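Local coordinates for protein probable ATP-dependent kinase TDA10 (Saccharomyces cerevisiae, PDB 1ODF) that is a probable ATP-dependent kinase whose substrate is not yet known, with a fold closely resembling bacterial pantothenate kinase, at residues Lys18-Trp23 against Lys203-Val208. Numbering follows the deposited sequence.
Sequences KYIPEW and KSLGIV
K203 meets W23 through the root of its side chain: CB lies 3.9 Å from CH2 of the indole, at the far end of the six-membered ring, and it approaches the ring plane obliquely. The two side chains run at about a right angle to each other, and beyond CB the lysine chain turns off and carries its amino group away from the helix. The indole gets there because CG of W23 stands anti to the backbone N (chi1 160°), which sends the ring system out toward the start of the strand. The indole is buried, and also touches L32, N28, C30 and I268.

The CB of S204 is directed away from the helix, and its backbone N is hydrogen-bonded to OG of S267. Here the chain enters strand 204-211, which lies between the parallel strands 32-37 and 269-275 in the central sheet of this P-loop kinase fold; helix 8-24, which precedes the first strand, packs on one face of that sheet, well away from the predicted ATP-binding loop.

L205 is the main apolar link to the helix. With CG beside the backbone N (chi1 -67°) and the chain then extended, both methyls face the helical turn. CD1 sits 3.7 Å from CB of Y19 and 4.1 Å from CG1 of I20, whose side chain it crosses obliquely, while CD2 is 4.0 Å from the same Y19 CB. The phenol ring itself leads off from the strand and meets the ring of F15 with the planes at about 40°.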
ATOM      1  N   LYS A  18      -0.945   4.387 -21.724  1.00 41.77           N
ATOM      2  CA  LYS A  18       0.186   4.815 -22.530  1.00 39.86           C
ATOM      3  C   LYS A  18       1.407   3.981 -22.155  1.00 38.59           C
ATOM      4  O   LYS A  18       2.071   3.395 -23.019  1.00 37.87           O
ATOM      5  CB  LYS A  18       0.512   6.298 -22.294  1.00 39.25           C
ATOM      6  CG  LYS A  18       1.923   6.678 -22.756  1.00 40.34           C
ATOM      7  CD  LYS A  18       2.246   8.155 -22.547  1.00 42.39           C
ATOM      8  CE  LYS A  18       3.728   8.455 -22.823  1.00 44.16           C
ATOM      9  NZ  LYS A  18       4.165   8.108 -24.212  1.00 46.09           N
ATOM     10  N   TYR A  19       1.682   3.909 -20.857  1.00 35.00           N
ATOM     11  CA  TYR A  19       2.860   3.195 -20.394  1.00 34.80           C
ATOM     12  C   TYR A  19       2.872   1.672 -20.417  1.00 33.99           C
ATOM     13  O   TYR A  19       3.918   1.079 -20.680  1.00 32.30           O
ATOM     14  CB  TYR A  19       3.261   3.702 -19.008  1.00 34.33           C
ATOM     15  CG  TYR A  19       3.881   5.083 -19.056  1.00 35.69           C
ATOM     16  CD1 TYR A  19       3.095   6.233 -18.973  1.00 36.56           C
ATOM     17  CD2 TYR A  19       5.256   5.238 -19.246  1.00 35.08           C
ATOM     18  CE1 TYR A  19       3.666   7.512 -19.083  1.00 36.55           C
ATOM     19  CE2 TYR A  19       5.834   6.499 -19.356  1.00 36.71           C
ATOM     20  CZ  TYR A  19       5.036   7.631 -19.274  1.00 36.14           C
ATOM     21  OH  TYR A  19       5.620   8.868 -19.379  1.00 34.70           O
ATOM     22  N   ILE A  20       1.737   1.035 -20.151  1.00 33.50           N
ATOM     23  CA  ILE A  20       1.709  -0.420 -20.160  1.00 33.25           C
ATOM     24  C   ILE A  20       2.017  -0.958 -21.557  1.00 34.01           C
ATOM     25  O   ILE A  20       2.865  -1.844 -21.709  1.00 34.55           O
ATOM     26  CB  ILE A  20       0.369  -0.959 -19.619  1.00 30.78           C
ATOM     27  CG1 ILE A  20       0.352  -0.779 -18.089  1.00 28.48           C
ATOM     28  CG2 ILE A  20       0.199  -2.436 -19.987  1.00 31.05           C
ATOM     29  CD1 ILE A  20      -0.949  -1.176 -17.400  1.00 28.16           C
ATOM     30  N   PRO A  21       1.354  -0.421 -22.596  1.00 33.16           N
ATOM     31  CA  PRO A  21       1.630  -0.898 -23.953  1.00 33.48           C
ATOM     32  C   PRO A  21       3.109  -0.684 -24.309  1.00 34.01           C
ATOM     33  O   PRO A  21       3.727  -1.519 -24.974  1.00 32.44           O
ATOM     34  CB  PRO A  21       0.691  -0.054 -24.809  1.00 33.36           C
ATOM     35  CG  PRO A  21      -0.497   0.137 -23.881  1.00 34.52           C
ATOM     36  CD  PRO A  21       0.197   0.495 -22.591  1.00 34.33           C
ATOM     37  N   GLU A  22       3.669   0.435 -23.854  1.00 32.71           N
ATOM     38  CA  GLU A  22       5.071   0.737 -24.102  1.00 33.88           C
ATOM     39  C   GLU A  22       5.986  -0.264 -23.390  1.00 33.81           C
ATOM     40  O   GLU A  22       7.086  -0.563 -23.862  1.00 34.53           O
ATOM     41  CB  GLU A  22       5.389   2.175 -23.677  1.00 34.62           C
ATOM     42  CG  GLU A  22       4.989   3.210 -24.738  1.00 34.83           C
ATOM     43  CD  GLU A  22       5.193   4.656 -24.296  1.00 38.77           C
ATOM     44  OE1 GLU A  22       6.039   4.908 -23.406  1.00 38.94           O
ATOM     45  OE2 GLU A  22       4.513   5.551 -24.853  1.00 40.45           O
ATOM     46  N   TRP A  23       5.539  -0.783 -22.252  1.00 32.61           N
ATOM     47  CA  TRP A  23       6.325  -1.777 -21.543  1.00 32.25           C
ATOM     48  C   TRP A  23       6.282  -3.103 -22.327  1.00 33.55           C
ATOM     49  O   TRP A  23       7.298  -3.778 -22.477  1.00 31.59           O
ATOM     50  CB  TRP A  23       5.771  -1.990 -20.135  1.00 32.55           C
ATOM     51  CG  TRP A  23       6.192  -3.303 -19.517  1.00 29.97           C
ATOM     52  CD1 TRP A  23       5.429  -4.431 -19.381  1.00 29.98           C
ATOM     53  CD2 TRP A  23       7.469  -3.609 -18.945  1.00 29.61           C
ATOM     54  NE1 TRP A  23       6.150  -5.425 -18.750  1.00 30.16           N
ATOM     55  CE2 TRP A  23       7.405  -4.948 -18.470  1.00 30.82           C
ATOM     56  CE3 TRP A  23       8.664  -2.885 -18.786  1.00 26.08           C
ATOM     57  CZ2 TRP A  23       8.492  -5.575 -17.842  1.00 27.04           C
ATOM     58  CZ3 TRP A  23       9.743  -3.506 -18.165  1.00 26.79           C
ATOM     59  CH2 TRP A  23       9.647  -4.844 -17.698  1.00 29.06           C
ATOM     60  N   LYS A 203      10.576  -3.905 -11.793  1.00 33.73           N
ATOM     61  CA  LYS A 203      10.264  -2.862 -12.770  1.00 32.98           C
ATOM     62  C   LYS A 203       8.811  -2.485 -12.563  1.00 32.76           C
ATOM     63  O   LYS A 203       7.933  -3.357 -12.542  1.00 29.85           O
ATOM     64  CB  LYS A 203      10.532  -3.362 -14.190  1.00 34.77           C
ATOM     65  CG  LYS A 203      12.024  -3.463 -14.466  1.00 36.13           C
ATOM     66  CD  LYS A 203      12.677  -2.107 -14.222  1.00 39.13           C
ATOM     67  CE  LYS A 203      14.178  -2.207 -14.083  1.00 45.26           C
ATOM     68  NZ  LYS A 203      14.785  -0.873 -13.775  1.00 47.96           N
ATOM     69  N   SER A 204       8.558  -1.180 -12.444  1.00 29.94           N
ATOM     70  CA  SER A 204       7.218  -0.728 -12.115  1.00 30.11           C
ATOM     71  C   SER A 204       6.784   0.671 -12.527  1.00 31.50           C
ATOM     72  O   SER A 204       7.591   1.544 -12.867  1.00 29.96           O
ATOM     73  CB  SER A 204       7.073  -0.795 -10.600  1.00 25.93           C
ATOM     74  OG  SER A 204       8.072   0.045 -10.026  1.00 24.33           O
ATOM     75  N   LEU A 205       5.472   0.858 -12.446  1.00 31.69           N
ATOM     76  CA  LEU A 205       4.819   2.127 -12.711  1.00 32.56           C
ATOM     77  C   LEU A 205       4.191   2.476 -11.364  1.00 33.17           C
ATOM     78  O   LEU A 205       3.690   1.594 -10.658  1.00 33.08           O
ATOM     79  CB  LEU A 205       3.736   1.973 -13.780  1.00 32.20           C
ATOM     80  CG  LEU A 205       4.274   1.641 -15.167  1.00 30.27           C
ATOM     81  CD1 LEU A 205       3.112   1.437 -16.119  1.00 30.43           C
ATOM     82  CD2 LEU A 205       5.188   2.772 -15.633  1.00 31.62           C
ATOM     83  N   GLY A 206       4.234   3.751 -10.999  1.00 33.86           N
ATOM     84  CA  GLY A 206       3.680   4.144  -9.724  1.00 31.37           C
ATOM     85  C   GLY A 206       2.557   5.145  -9.813  1.00 31.38           C
ATOM     86  O   GLY A 206       2.575   6.037 -10.658  1.00 33.64           O
ATOM     87  N   ILE A 207       1.571   4.978  -8.937  1.00 31.00           N
ATOM     88  CA  ILE A 207       0.424   5.873  -8.859  1.00 31.21           C
ATOM     89  C   ILE A 207       0.444   6.418  -7.439  1.00 31.40           C
ATOM     90  O   ILE A 207       0.221   5.683  -6.475  1.00 29.07           O
ATOM     91  CB  ILE A 207      -0.916   5.137  -9.058  1.00 33.85           C
ATOM     92  CG1 ILE A 207      -0.836   4.178 -10.262  1.00 31.44           C
ATOM     93  CG2 ILE A 207      -2.043   6.179  -9.193  1.00 30.23           C
ATOM     94  CD1 ILE A 207      -0.670   4.856 -11.585  1.00 36.97           C
ATOM     95  N   VAL A 208       0.718   7.708  -7.315  1.00 32.26           N
ATOM     96  CA  VAL A 208       0.798   8.334  -6.012  1.00 33.35           C
ATOM     97  C   VAL A 208      -0.295   9.356  -5.780  1.00 34.87           C
ATOM     98  O   VAL A 208      -0.520  10.250  -6.604  1.00 33.88           O
ATOM     99  CB  VAL A 208       2.176   9.019  -5.811  1.00 33.69           C
ATOM    100  CG1 VAL A 208       2.198   9.782  -4.473  1.00 32.54           C
ATOM    101  CG2 VAL A 208       3.283   7.969  -5.842  1.00 32.43           C
TER